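Local atomic coordinates of DegV domain-containing protein spr0652 (Streptococcus pneumoniae, PDB entry 6CNG), a protein that binds long-chain fatty acids, here linoleic acid, and probably serves as a carrier subunit of the fatty acid kinase system. Residues M21-I26 with A98-L103; S29-R34 with T43-V48; P86-Y91 with H114-L119; D130-V135 with L160-V165; A242-G247 with P272-K277. All coordinates share one frame; numbering follows the deposited sequence. Where two conformers were deposited one is given.

Interaction 1 of 5, residues M21-I26 with A98-L103; sequences MTWKII and AKNIFL
N100 lies beside W23, its CB over the indole. CB is 3.9 Å from the centroid of the six-membered ring and 27° off the normal, so a methylene rests on the flat indole face, a CH-pi contact. The edge of the same indole meets the edge of F102, with W23 CZ3 3.9 Å from F102 CE1. W23 CG is anti to its carbonyl carbon (chi1 -54°), which lays the indole along this side of the sheet.

On the other side of the sheet the small methyl of A98 tucks under the start of the K24 chain, A98 CB to K24 CB at 3.8 Å. Further on, I26 CD1 presses on I101 CG2 at 3.6 Å.

The backbones run parallel and form a ladder. K24 N donates to N100 O at 2.9 Å, F102 N to K24 O at 3.0 Å and I26 N to F102 O at 2.8 Å.

Strand 23-28 pairs with strand 43-54 as well as with strand 100-105. The F102 side of the sheet packs on helices 143-157 and 162-174, where F102 stacks with F162. The I26 side meets helix 88-95, and K24 NZ bonds to E96 O and A94 O.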
# COMPACT_ATOMS: atom_id res chain seq x y z
N MET A 21 21.58 12.53 -15.25
CA MET A 21 21.43 11.48 -14.20
C MET A 21 20.09 11.59 -13.49
O MET A 21 19.99 12.19 -12.43
CB MET A 21 22.55 11.61 -13.17
CG MET A 21 22.55 10.54 -12.10
SD MET A 21 23.30 8.96 -12.58
CE MET A 21 23.65 8.35 -10.96
N THR A 22 19.07 10.96 -14.06
CA THR A 22 17.70 11.13 -13.62
C THR A 22 17.17 9.83 -13.02
O THR A 22 17.62 8.73 -13.36
CB THR A 22 16.77 11.59 -14.74
OG1 THR A 22 16.68 10.60 -15.76
CG2 THR A 22 17.26 12.89 -15.38
N TRP A 23 16.24 10.00 -12.09
CA TRP A 23 15.63 8.92 -11.34
C TRP A 23 14.11 9.08 -11.31
O TRP A 23 13.59 10.19 -11.18
CB TRP A 23 16.08 8.93 -9.89
CG TRP A 23 17.51 8.92 -9.69
CD1 TRP A 23 18.36 9.95 -9.84
CD2 TRP A 23 18.29 7.82 -9.25
NE1 TRP A 23 19.63 9.57 -9.53
CE2 TRP A 23 19.61 8.25 -9.17
CE3 TRP A 23 18.00 6.51 -8.93
CZ2 TRP A 23 20.62 7.44 -8.77
CZ3 TRP A 23 19.00 5.70 -8.54
CH2 TRP A 23 20.29 6.16 -8.45
N LYS A 24 13.40 7.97 -11.44
CA LYS A 24 11.97 7.94 -11.22
C LYS A 24 11.64 6.83 -10.22
O LYS A 24 12.16 5.71 -10.32
CB LYS A 24 11.19 7.73 -12.52
CG LYS A 24 10.48 8.96 -12.98
CD LYS A 24 9.76 8.77 -14.32
CE LYS A 24 9.09 10.06 -14.80
NZ LYS A 24 8.28 9.93 -16.06
N ILE A 25 10.79 7.16 -9.26
CA ILE A 25 10.14 6.18 -8.40
C ILE A 25 8.69 6.10 -8.85
O ILE A 25 7.96 7.10 -8.79
CB ILE A 25 10.24 6.57 -6.92
CG1 ILE A 25 11.70 6.62 -6.48
CG2 ILE A 25 9.46 5.58 -6.08
CD1 ILE A 25 11.88 7.25 -5.11
N ILE A 26 8.29 4.92 -9.31
CA ILE A 26 6.95 4.67 -9.82
C ILE A 26 6.26 3.71 -8.86
O ILE A 26 6.87 2.78 -8.36
CB ILE A 26 6.98 4.08 -11.24
CG1 ILE A 26 7.93 4.87 -12.12
CG2 ILE A 26 5.59 4.08 -11.82
CD1 ILE A 26 8.08 4.34 -13.51
N ALA A 98 13.49 9.18 -17.78
CA ALA A 98 14.29 8.77 -16.64
C ALA A 98 15.24 7.67 -17.05
O ALA A 98 14.89 6.82 -17.87
CB ALA A 98 13.43 8.26 -15.49
N LYS A 99 16.44 7.69 -16.48
CA LYS A 99 17.44 6.67 -16.78
C LYS A 99 17.52 5.58 -15.71
O LYS A 99 17.93 4.45 -16.00
CB LYS A 99 18.82 7.32 -16.95
CG LYS A 99 18.92 8.45 -17.99
CD LYS A 99 18.69 9.85 -17.38
CE LYS A 99 19.72 10.92 -17.80
NZ LYS A 99 21.08 10.68 -17.25
N ASN A 100 17.14 5.91 -14.48
CA ASN A 100 17.18 5.00 -13.34
C ASN A 100 15.76 4.92 -12.79
O ASN A 100 15.25 5.91 -12.26
CB ASN A 100 18.11 5.58 -12.28
CG ASN A 100 19.58 5.38 -12.59
OD1 ASN A 100 19.97 4.89 -13.62
ND2 ASN A 100 20.40 5.77 -11.65
N ILE A 101 15.13 3.74 -12.87
CA ILE A 101 13.71 3.58 -12.55
C ILE A 101 13.49 2.45 -11.56
O ILE A 101 13.93 1.32 -11.80
CB ILE A 101 12.86 3.33 -13.80
CG1 ILE A 101 12.96 4.50 -14.77
CG2 ILE A 101 11.42 3.12 -13.42
CD1 ILE A 101 12.51 4.17 -16.16
N PHE A 102 12.79 2.75 -10.47
CA PHE A 102 12.27 1.77 -9.53
C PHE A 102 10.76 1.79 -9.59
O PHE A 102 10.13 2.84 -9.65
CB PHE A 102 12.72 2.05 -8.10
CG PHE A 102 14.17 1.95 -7.96
CD1 PHE A 102 14.99 2.98 -8.32
CD2 PHE A 102 14.73 0.77 -7.53
CE1 PHE A 102 16.36 2.84 -8.24
CE2 PHE A 102 16.08 0.64 -7.44
CZ PHE A 102 16.89 1.67 -7.79
N LEU A 103 10.18 0.61 -9.53
CA LEU A 103 8.75 0.45 -9.68
C LEU A 103 8.31 -0.48 -8.57
O LEU A 103 8.71 -1.64 -8.53
CB LEU A 103 8.45 -0.12 -11.07
CG LEU A 103 7.01 -0.12 -11.56
CD1 LEU A 103 6.97 -0.75 -12.93
CD2 LEU A 103 6.06 -0.83 -10.61

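Interaction 2 of 5, residues S29-R34 with T43-V48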
# COMPACT_ATOMS: atom_id res chain seq x y z
N SER A 29 -1.44 2.65 -7.47
CA SER A 29 -2.28 3.34 -6.48
C SER A 29 -2.64 2.48 -5.23
O SER A 29 -3.47 2.89 -4.41
CB SER A 29 -3.49 3.97 -7.17
OG SER A 29 -4.37 3.01 -7.66
N GLY A 30 -1.97 1.33 -5.05
CA GLY A 30 -1.86 0.71 -3.75
C GLY A 30 -0.93 1.44 -2.80
O GLY A 30 -0.90 1.12 -1.61
N CYS A 31 -0.13 2.38 -3.33
CA CYS A 31 0.61 3.38 -2.57
C CYS A 31 -0.29 4.59 -2.35
O CYS A 31 -0.99 5.04 -3.25
CB CYS A 31 1.84 3.83 -3.35
SG CYS A 31 2.82 5.20 -2.67
N ASP A 32 -0.25 5.12 -1.14
CA ASP A 32 -1.16 6.19 -0.78
C ASP A 32 -0.65 7.57 -1.13
O ASP A 32 -1.44 8.51 -1.07
CB ASP A 32 -1.45 6.10 0.72
CG ASP A 32 -1.92 4.72 1.12
OD1 ASP A 32 -2.98 4.29 0.66
OD2 ASP A 32 -1.21 4.05 1.86
N TYR A 33 0.62 7.72 -1.49
CA TYR A 33 1.18 9.01 -1.88
C TYR A 33 0.64 9.43 -3.25
O TYR A 33 0.66 8.66 -4.20
CB TYR A 33 2.71 8.91 -1.97
CG TYR A 33 3.44 8.81 -0.65
CD1 TYR A 33 3.13 9.64 0.41
CD2 TYR A 33 4.43 7.88 -0.47
CE1 TYR A 33 3.81 9.54 1.60
CE2 TYR A 33 5.10 7.77 0.71
CZ TYR A 33 4.80 8.60 1.75
OH TYR A 33 5.51 8.45 2.93
N ARG A 34 0.20 10.69 -3.34
CA ARG A 34 0.07 11.34 -4.64
C ARG A 34 1.30 12.19 -4.95
O ARG A 34 1.69 12.32 -6.12
CB ARG A 34 -1.19 12.20 -4.72
CG ARG A 34 -2.46 11.66 -4.03
CD ARG A 34 -2.99 10.42 -4.70
NE ARG A 34 -4.43 10.28 -4.52
CZ ARG A 34 -5.15 9.30 -5.04
NH1 ARG A 34 -4.57 8.36 -5.76
NH2 ARG A 34 -6.46 9.26 -4.84
N THR A 43 15.00 13.48 -9.09
CA THR A 43 14.06 12.39 -8.91
C THR A 43 12.62 12.87 -9.00
O THR A 43 12.26 13.90 -8.42
CB THR A 43 14.27 11.69 -7.56
OG1 THR A 43 15.64 11.32 -7.41
CG2 THR A 43 13.41 10.44 -7.49
N THR A 44 11.82 12.10 -9.70
CA THR A 44 10.39 12.35 -9.87
C THR A 44 9.59 11.13 -9.47
O THR A 44 9.98 10.00 -9.74
CB THR A 44 10.12 12.70 -11.33
OG1 THR A 44 10.80 13.92 -11.61
CG2 THR A 44 8.65 12.90 -11.58
N PHE A 45 8.48 11.37 -8.79
CA PHE A 45 7.55 10.32 -8.37
C PHE A 45 6.32 10.32 -9.26
O PHE A 45 5.78 11.37 -9.59
CB PHE A 45 7.08 10.60 -6.95
CG PHE A 45 6.04 9.66 -6.47
CD1 PHE A 45 6.36 8.36 -6.13
CD2 PHE A 45 4.74 10.09 -6.34
CE1 PHE A 45 5.38 7.51 -5.68
CE2 PHE A 45 3.77 9.25 -5.89
CZ PHE A 45 4.09 7.96 -5.55
N VAL A 46 5.86 9.12 -9.62
CA VAL A 46 4.67 8.96 -10.44
C VAL A 46 3.85 7.84 -9.86
O VAL A 46 4.38 6.75 -9.62
CB VAL A 46 5.03 8.62 -11.90
CG1 VAL A 46 3.77 8.41 -12.73
CG2 VAL A 46 5.86 9.69 -12.51
N SER A 47 2.57 8.08 -9.65
CA SER A 47 1.67 7.00 -9.32
C SER A 47 0.86 6.59 -10.54
O SER A 47 0.35 7.44 -11.28
CB SER A 47 0.72 7.31 -8.19
OG SER A 47 0.24 6.08 -7.68
N VAL A 48 0.73 5.29 -10.70
CA VAL A 48 0.00 4.69 -11.82
C VAL A 48 -1.33 4.17 -11.29
O VAL A 48 -1.37 3.21 -10.51
CB VAL A 48 0.83 3.59 -12.49
CG1 VAL A 48 0.04 2.99 -13.65
CG2 VAL A 48 2.16 4.14 -12.92
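F45 reaches from its strand into the loop S29-R34, and its ring makes the largest single share of the contact from its strand. CG is anti to the backbone N (chi1 175°), which extends the ring away from the strand. CB and CG carry the ring out, and one face has S47 N of its own strand above it, offset toward the rim. The loop is met along the rim from CD2 through CE2 to CZ. F45 CD2 comes first, 3.8 Å from R34 O. F45 CE2 follows, 3.6 Å from Y33 O and 3.7 Å from R34 O. The R34 carbonyl oxygen lies in the ring plane, and Y33 O is also at the edge. Two carbonyls thus face the slightly positive ring hydrogens. At the tip, F45 CZ touches Y33 CB at 4.0 Å. F45 CZ also meets the sulfur, C31 SG, at 4.2 Å. That sulfur-aromatic contact is oblique, with C31 SG 5.4 Å from the centroid of the F45 ring.

The sulfur has a second task. Y33 N donates to C31 SG at 3.5 Å, a bond within the loop, beside the ring. At the other end of the contact S29 N gives V48 O a weak hydrogen bond of 3.1 Å, bent to 122° at the hydrogen. The chain is thereby lightly tied where the loop leaves strand 23-28.

The segment 29-34 links strand 23-28 to the chain that leads into strand 43-54, a parallel neighbour in the same sheet. C31 and Y33 also touch helix 143-157. S29 OG bonds to D61 OD2 and L50 N, and V48 packs on helix 88-95.

Interaction 3 of 5, residues P86-Y91 with H114-L119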
# COMPACT_ATOMS: atom_id res chain seq x y z
N PRO A 86 -3.24 -1.77 -13.72
CA PRO A 86 -2.76 -0.98 -14.85
C PRO A 86 -2.31 -1.83 -16.01
O PRO A 86 -1.81 -2.95 -15.85
CB PRO A 86 -1.58 -0.22 -14.25
CG PRO A 86 -1.80 -0.27 -12.81
CD PRO A 86 -2.34 -1.62 -12.58
N SER A 87 -2.50 -1.27 -17.18
CA SER A 87 -2.00 -1.87 -18.39
C SER A 87 -0.48 -1.76 -18.41
O SER A 87 0.10 -0.85 -17.84
CB SER A 87 -2.54 -1.11 -19.57
OG SER A 87 -1.86 -1.46 -20.74
N PRO A 88 0.17 -2.67 -19.09
CA PRO A 88 1.60 -2.51 -19.33
C PRO A 88 1.91 -1.18 -19.97
O PRO A 88 2.93 -0.56 -19.64
CB PRO A 88 1.91 -3.67 -20.27
CG PRO A 88 0.86 -4.63 -20.04
CD PRO A 88 -0.34 -3.88 -19.73
N ASP A 89 1.05 -0.73 -20.89
CA ASP A 89 1.22 0.55 -21.55
C ASP A 89 1.19 1.70 -20.56
O ASP A 89 1.92 2.68 -20.72
CB ASP A 89 0.11 0.71 -22.57
CG ASP A 89 0.25 1.96 -23.33
OD1 ASP A 89 1.26 2.08 -24.05
OD2 ASP A 89 -0.64 2.83 -23.20
N ASP A 90 0.35 1.61 -19.55
CA ASP A 90 0.33 2.62 -18.50
C ASP A 90 1.70 2.72 -17.83
O ASP A 90 2.15 3.82 -17.49
CB ASP A 90 -0.72 2.27 -17.47
CG ASP A 90 -2.13 2.28 -18.04
OD1 ASP A 90 -2.29 2.64 -19.22
OD2 ASP A 90 -3.08 1.92 -17.31
N TYR A 91 2.37 1.59 -17.64
CA TYR A 91 3.70 1.60 -17.06
C TYR A 91 4.71 2.17 -18.05
O TYR A 91 5.56 2.98 -17.68
CB TYR A 91 4.06 0.17 -16.62
CG TYR A 91 3.41 -0.24 -15.31
CD1 TYR A 91 3.54 0.56 -14.20
CD2 TYR A 91 2.69 -1.41 -15.17
CE1 TYR A 91 2.96 0.23 -13.02
CE2 TYR A 91 2.12 -1.76 -13.98
CZ TYR A 91 2.25 -0.93 -12.91
OH TYR A 91 1.71 -1.20 -11.69
N HIS A 114 1.81 -6.20 -10.76
CA HIS A 114 3.20 -6.58 -10.89
C HIS A 114 3.47 -7.30 -12.19
O HIS A 114 4.51 -7.11 -12.80
CB HIS A 114 3.57 -7.45 -9.71
CG HIS A 114 4.98 -7.92 -9.73
ND1 HIS A 114 5.32 -9.21 -10.05
CD2 HIS A 114 6.13 -7.26 -9.50
CE1 HIS A 114 6.64 -9.33 -10.02
NE2 HIS A 114 7.15 -8.16 -9.68
N ASN A 115 2.54 -8.15 -12.63
CA ASN A 115 2.72 -8.85 -13.90
C ASN A 115 2.83 -7.86 -15.05
O ASN A 115 3.69 -8.01 -15.92
CB ASN A 115 1.56 -9.83 -14.11
CG ASN A 115 1.68 -10.64 -15.40
OD1 ASN A 115 1.15 -10.26 -16.43
ND2 ASN A 115 2.34 -11.76 -15.32
N SER A 116 1.97 -6.83 -15.08
CA SER A 116 2.08 -5.80 -16.11
C SER A 116 3.39 -5.05 -15.99
O SER A 116 3.98 -4.67 -17.01
CB SER A 116 0.92 -4.82 -15.99
OG SER A 116 -0.25 -5.38 -16.52
N ALA A 117 3.83 -4.78 -14.76
CA ALA A 117 5.08 -4.06 -14.57
C ALA A 117 6.25 -4.87 -15.06
O ALA A 117 7.19 -4.33 -15.61
CB ALA A 117 5.26 -3.72 -13.10
N GLN A 118 6.21 -6.17 -14.84
CA GLN A 118 7.30 -7.01 -15.30
C GLN A 118 7.40 -6.97 -16.80
O GLN A 118 8.50 -6.92 -17.36
CB GLN A 118 7.08 -8.44 -14.84
CG GLN A 118 7.33 -8.68 -13.38
CD GLN A 118 6.98 -10.11 -12.96
OE1 GLN A 118 5.87 -10.58 -13.20
NE2 GLN A 118 7.93 -10.79 -12.32
N LEU A 119 6.26 -6.99 -17.47
CA LEU A 119 6.26 -6.96 -18.92
C LEU A 119 6.71 -5.60 -19.44
O LEU A 119 7.51 -5.52 -20.36
CB LEU A 119 4.87 -7.32 -19.43
CG LEU A 119 4.73 -7.28 -20.95
CD1 LEU A 119 5.70 -8.17 -21.68
CD2 LEU A 119 3.34 -7.63 -21.31
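A helix N-terminus meets the flank of a second helix here: S116, on helix 113-127, bonds to the turn that starts helix 88-95. S116 OG donates to P86 O at 3.0 Å, in the carbonyl plane and with a C=O...O angle of 158°. S116 adopts two conformers, and the bond belongs to one of them, so it is probably not always made. In that conformer OG is anti to the carbonyl carbon (chi1 -77°), which aims it at the turn. The P88 ring lies close by, with P88 CD 3.5 Å from S116 OG. About one turn of helix further along, P88 CG rests on L119 CD2 at 4.1 Å.

The turn itself is a capping box. S87 is the N-cap and its OG accepts from D89 N at 3.0 Å. D90 OD2 accepts a weak bond in return from S87 N. The box fixes the first turn, and P88 presents its ring to the second helix.

Y91 forms the other half of the contact. A117 CB sits over one ring face, 4.1 Å from the Y91 centroid and 21° off the normal, a CH-pi contact. S116 CB lies at the edge of the same ring, in its plane. The ring therefore fits into the angle between two successive residues of helix 113-127. Y91 OH bonds to S113 OG on that helix, and L103 of strand 100-105 packs against both Y91 and A117.

Interaction 4 of 5, residues D130-V135 with L160-V165; sequences DTKIHV and LSFEEV. With GOL (glycerol), chain F.
E163 OE2 takes the shortest polar bond here, accepting from O3 of a glycerol at 2.7 Å. The other oxygen, E163 OE1, accepts from K132 NZ at 3.2 Å, a salt bridge that arrives on the syn side and 16° out of the carboxylate plane. The glycerol probably comes from the crystallisation liquor. Its O2 gives a weak bond to I133 O, so it spans the helix start and the strand. E163 is bent at chi2 (95°), which swings the acid back toward the lysine.

The lysine chain also covers F162. K132 CB stands directly over the ring centre, 3.6 Å from the F162 centroid and only 4° off the normal. K132 CD then passes F162 CD1 at 3.7 Å. The chain is extended beyond CG and runs over the ring on its way to the acid. H134 CB adds a further touch on F162 CZ at 3.8 Å. N100 of strand 100-105 also touches this ring.

The helix start is closed by a capping box. S161 OG accepts from E164 N at 3.0 Å, and E164 OE1 accepts from S161 N at 2.9 Å. Helix 162-174 thus begins beside strand 132-137 of the parallel part of the sheet, an alpha/beta packing in which an aromatic residue from the helix lies on the strand.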
# COMPACT_ATOMS: atom_id res chain seq x y z
N ASP A 130 19.70 2.02 -22.86
CA ASP A 130 20.48 2.69 -21.82
C ASP A 130 19.58 3.18 -20.69
O ASP A 130 19.52 4.35 -20.36
CB ASP A 130 21.30 3.82 -22.41
CG ASP A 130 22.36 4.33 -21.44
OD1 ASP A 130 22.35 3.87 -20.28
OD2 ASP A 130 23.21 5.16 -21.83
N THR A 131 18.89 2.22 -20.07
CA THR A 131 17.99 2.48 -18.95
C THR A 131 18.09 1.32 -17.97
O THR A 131 18.26 0.17 -18.36
CB THR A 131 16.54 2.61 -19.45
OG1 THR A 131 16.45 3.66 -20.42
CG2 THR A 131 15.58 2.89 -18.29
N LYS A 132 18.00 1.65 -16.68
CA LYS A 132 17.98 0.65 -15.62
C LYS A 132 16.65 0.70 -14.90
O LYS A 132 16.16 1.78 -14.54
CB LYS A 132 19.11 0.89 -14.62
CG LYS A 132 20.49 0.75 -15.23
CD LYS A 132 21.56 1.17 -14.23
CE LYS A 132 22.95 0.75 -14.66
NZ LYS A 132 23.96 1.30 -13.74
N ILE A 133 16.06 -0.48 -14.66
CA ILE A 133 14.73 -0.59 -14.09
C ILE A 133 14.73 -1.75 -13.11
O ILE A 133 15.18 -2.85 -13.43
CB ILE A 133 13.64 -0.79 -15.17
CG1 ILE A 133 13.62 0.36 -16.19
CG2 ILE A 133 12.30 -0.87 -14.53
CD1 ILE A 133 12.97 0.00 -17.50
N HIS A 134 14.23 -1.50 -11.90
CA HIS A 134 14.07 -2.53 -10.88
C HIS A 134 12.62 -2.54 -10.42
O HIS A 134 12.14 -1.55 -9.86
CB HIS A 134 14.99 -2.25 -9.71
CG HIS A 134 14.91 -3.28 -8.62
ND1 HIS A 134 15.44 -4.54 -8.75
CD2 HIS A 134 14.40 -3.21 -7.37
CE1 HIS A 134 15.24 -5.21 -7.63
NE2 HIS A 134 14.61 -4.43 -6.78
N VAL A 135 11.96 -3.68 -10.63
CA VAL A 135 10.57 -3.87 -10.25
C VAL A 135 10.52 -4.58 -8.91
O VAL A 135 11.11 -5.66 -8.74
CB VAL A 135 9.81 -4.69 -11.30
CG1 VAL A 135 8.35 -4.76 -10.94
CG2 VAL A 135 9.99 -4.13 -12.70
N LEU A 160 23.53 6.95 -3.47
CA LEU A 160 23.87 5.60 -3.91
C LEU A 160 23.69 5.46 -5.42
O LEU A 160 22.95 6.20 -6.07
CB LEU A 160 23.03 4.56 -3.18
CG LEU A 160 23.60 3.97 -1.91
CD1 LEU A 160 23.96 5.05 -0.96
CD2 LEU A 160 22.61 3.00 -1.29
N SER A 161 24.38 4.49 -5.97
CA SER A 161 24.24 4.12 -7.36
C SER A 161 22.96 3.31 -7.53
O SER A 161 22.33 2.88 -6.57
CB SER A 161 25.41 3.26 -7.78
OG SER A 161 25.44 2.07 -7.04
N PHE A 162 22.56 3.12 -8.78
CA PHE A 162 21.38 2.33 -9.02
C PHE A 162 21.53 0.97 -8.34
O PHE A 162 20.63 0.52 -7.63
CB PHE A 162 21.12 2.18 -10.53
CG PHE A 162 19.99 1.27 -10.85
CD1 PHE A 162 20.20 -0.09 -11.02
CD2 PHE A 162 18.70 1.74 -10.93
CE1 PHE A 162 19.17 -0.92 -11.26
CE2 PHE A 162 17.67 0.89 -11.18
CZ PHE A 162 17.91 -0.43 -11.34
N GLU A 163 22.68 0.32 -8.53
CA GLU A 163 22.80 -1.04 -8.03
C GLU A 163 22.95 -1.03 -6.52
O GLU A 163 22.49 -1.96 -5.85
CB GLU A 163 23.94 -1.78 -8.72
CG GLU A 163 23.51 -2.52 -10.01
CD GLU A 163 23.73 -1.73 -11.30
OE1 GLU A 163 24.35 -0.65 -11.22
OE2 GLU A 163 23.27 -2.18 -12.39
N GLU A 164 23.54 0.01 -5.96
CA GLU A 164 23.55 0.17 -4.51
C GLU A 164 22.12 0.29 -3.98
O GLU A 164 21.79 -0.30 -2.96
CB GLU A 164 24.42 1.36 -4.10
CG GLU A 164 25.93 1.13 -4.22
CD GLU A 164 26.80 2.37 -3.94
OE1 GLU A 164 26.29 3.50 -4.00
OE2 GLU A 164 28.01 2.23 -3.68
N VAL A 165 21.25 1.01 -4.70
CA VAL A 165 19.89 1.19 -4.21
C VAL A 165 19.11 -0.11 -4.27
O VAL A 165 18.39 -0.45 -3.34
CB VAL A 165 19.17 2.33 -4.97
CG1 VAL A 165 17.75 2.41 -4.53
CG2 VAL A 165 19.84 3.64 -4.71
C1 GOL F . 18.38 -3.73 -15.74
O1 GOL F . 18.06 -5.10 -15.59
C2 GOL F . 18.83 -3.22 -14.35
O2 GOL F . 18.28 -3.99 -13.32
C3 GOL F . 20.38 -3.26 -14.38
O3 GOL F . 20.84 -3.14 -13.06

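Interaction 5 of 5, residues A242-G247 with P272-K277; sequences AGYAGG and PQADIK
Y244 and A274 meet in a small surface contact between the corner at G246 and the loop before strand 275-280. The neighbouring strands 247-253 and 275-280 start here. No direct hydrogen bond joins the two segments. Y244 OH comes within 3.2 Å of A274 CB, and this methyl lies at the ring edge, near its plane. Y244 CG is anti to the backbone N (chi1 -179°), which sends the ring toward the opposite segment. The hydroxyl then turns back to its own chain, and Y244 OH donates to G247 O at 2.7 Å. This bond closes the corner G246-G247 over the ring, and G246 N lies above one ring face.

The corner brings its backbone to the other segment. A274 CA points a hydrogen at G246 O, with a CA to O distance of 3.5 Å and an angle of 158° at the hydrogen. A water completes the link. It donates to G246 O at 3.0 Å and to Q273 O at 3.1 Å, bridging two carbonyls that could not bond to each other. G246 has a positive phi of 93°, a backbone shape that glycine adopts easily.

F271 meets the Y244 ring edge-to-face, and I267 of helix 257-270 also touches Y244. Upstream, G243 ends helix 228-242 in a Schellman motif. Strands 247-253 and 275-280 then run parallel, with helix 257-270 between them in the chain. The contact lies at the entrance to this beta-alpha-beta unit, and strand 275-280 is an outermost strand of its sheet within the chain.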
# COMPACT_ATOMS: atom_id res chain seq x y z
N ALA A 242 5.60 -8.62 16.72
CA ALA A 242 6.28 -8.71 15.45
C ALA A 242 7.69 -8.17 15.48
O ALA A 242 8.47 -8.45 14.58
CB ALA A 242 5.50 -7.94 14.40
N GLY A 243 8.04 -7.41 16.50
CA GLY A 243 9.38 -6.93 16.66
C GLY A 243 9.59 -5.48 16.35
O GLY A 243 10.73 -5.10 16.03
N TYR A 244 8.55 -4.64 16.40
CA TYR A 244 8.73 -3.20 16.30
C TYR A 244 9.65 -2.73 17.43
O TYR A 244 9.61 -3.26 18.54
CB TYR A 244 7.36 -2.50 16.35
CG TYR A 244 7.43 -0.98 16.22
CD1 TYR A 244 7.67 -0.36 15.01
CD2 TYR A 244 7.25 -0.17 17.33
CE1 TYR A 244 7.76 0.99 14.91
CE2 TYR A 244 7.34 1.18 17.23
CZ TYR A 244 7.59 1.75 16.04
OH TYR A 244 7.68 3.10 15.97
N ALA A 245 10.49 -1.74 17.12
CA ALA A 245 11.48 -1.26 18.08
C ALA A 245 11.70 0.24 17.97
O ALA A 245 12.81 0.74 18.19
CB ALA A 245 12.79 -2.02 17.93
N GLY A 246 10.64 1.00 17.69
CA GLY A 246 10.70 2.45 17.64
C GLY A 246 10.99 3.08 16.29
O GLY A 246 11.18 4.29 16.24
N GLY A 247 11.02 2.29 15.20
CA GLY A 247 11.25 2.80 13.86
C GLY A 247 10.07 3.51 13.22
O GLY A 247 9.16 4.02 13.88
N PRO A 272 9.39 6.21 22.71
CA PRO A 272 9.32 7.68 22.59
C PRO A 272 9.87 8.28 21.28
O PRO A 272 9.47 9.39 20.90
CB PRO A 272 10.09 8.17 23.82
CG PRO A 272 10.90 6.98 24.24
CD PRO A 272 10.10 5.81 23.94
N GLN A 273 10.75 7.57 20.57
CA GLN A 273 11.36 8.07 19.35
C GLN A 273 10.59 7.70 18.09
O GLN A 273 11.06 8.01 16.99
CB GLN A 273 12.80 7.56 19.26
CG GLN A 273 13.86 8.60 19.69
CD GLN A 273 13.54 9.28 21.04
OE1 GLN A 273 13.08 10.43 21.08
NE2 GLN A 273 13.82 8.58 22.13
N ALA A 274 9.42 7.08 18.21
CA ALA A 274 8.71 6.60 17.04
C ALA A 274 8.43 7.73 16.06
O ALA A 274 8.06 8.84 16.46
CB ALA A 274 7.40 5.93 17.45
N ASP A 275 8.58 7.43 14.78
CA ASP A 275 8.40 8.36 13.70
C ASP A 275 7.17 7.83 12.97
O ASP A 275 7.25 6.90 12.17
CB ASP A 275 9.65 8.38 12.83
CG ASP A 275 9.50 9.24 11.57
OD1 ASP A 275 8.43 9.86 11.37
OD2 ASP A 275 10.47 9.28 10.77
N ILE A 276 6.03 8.41 13.28
CA ILE A 276 4.76 7.94 12.76
C ILE A 276 4.16 9.00 11.85
O ILE A 276 4.17 10.19 12.18
CB ILE A 276 3.80 7.63 13.92
CG1 ILE A 276 4.44 6.66 14.89
CG2 ILE A 276 2.47 7.09 13.40
CD1 ILE A 276 3.63 6.48 16.14
N LYS A 277 3.65 8.54 10.70
CA LYS A 277 2.85 9.32 9.77
C LYS A 277 1.47 8.67 9.64
O LYS A 277 1.33 7.45 9.70
CB LYS A 277 3.50 9.35 8.38
CG LYS A 277 4.95 9.83 8.32
CD LYS A 277 5.62 9.46 6.97
CE LYS A 277 7.17 9.43 7.03
NZ LYS A 277 7.77 8.44 8.01
O HOH W 1 11.62 6.57 14.32

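Interactions 1, 2 and 4 share one sheet. Interaction 1 joins strand 23-28 to strand 100-105. Strand 43-54 of interaction 2 lies alongside strand 23-28, with I25 N 3.0 Å from T44 O. On the other side comes strand 132-137 of interaction 4, with I101 N 2.8 Å from K132 O. Interaction 3 packs on this sheet through L103, V48 and V135. It lies nearest the bound linoleic acid, with the P86 side chain about 6 Å away; for S29 the distance is about 8 Å. The side chains of P86 and S111 are about 5 Å apart; S111 probably binds the fatty acid, as in relatives. Interaction 5 belongs to the second sheet, its centre about 34 Å from that of interaction 3.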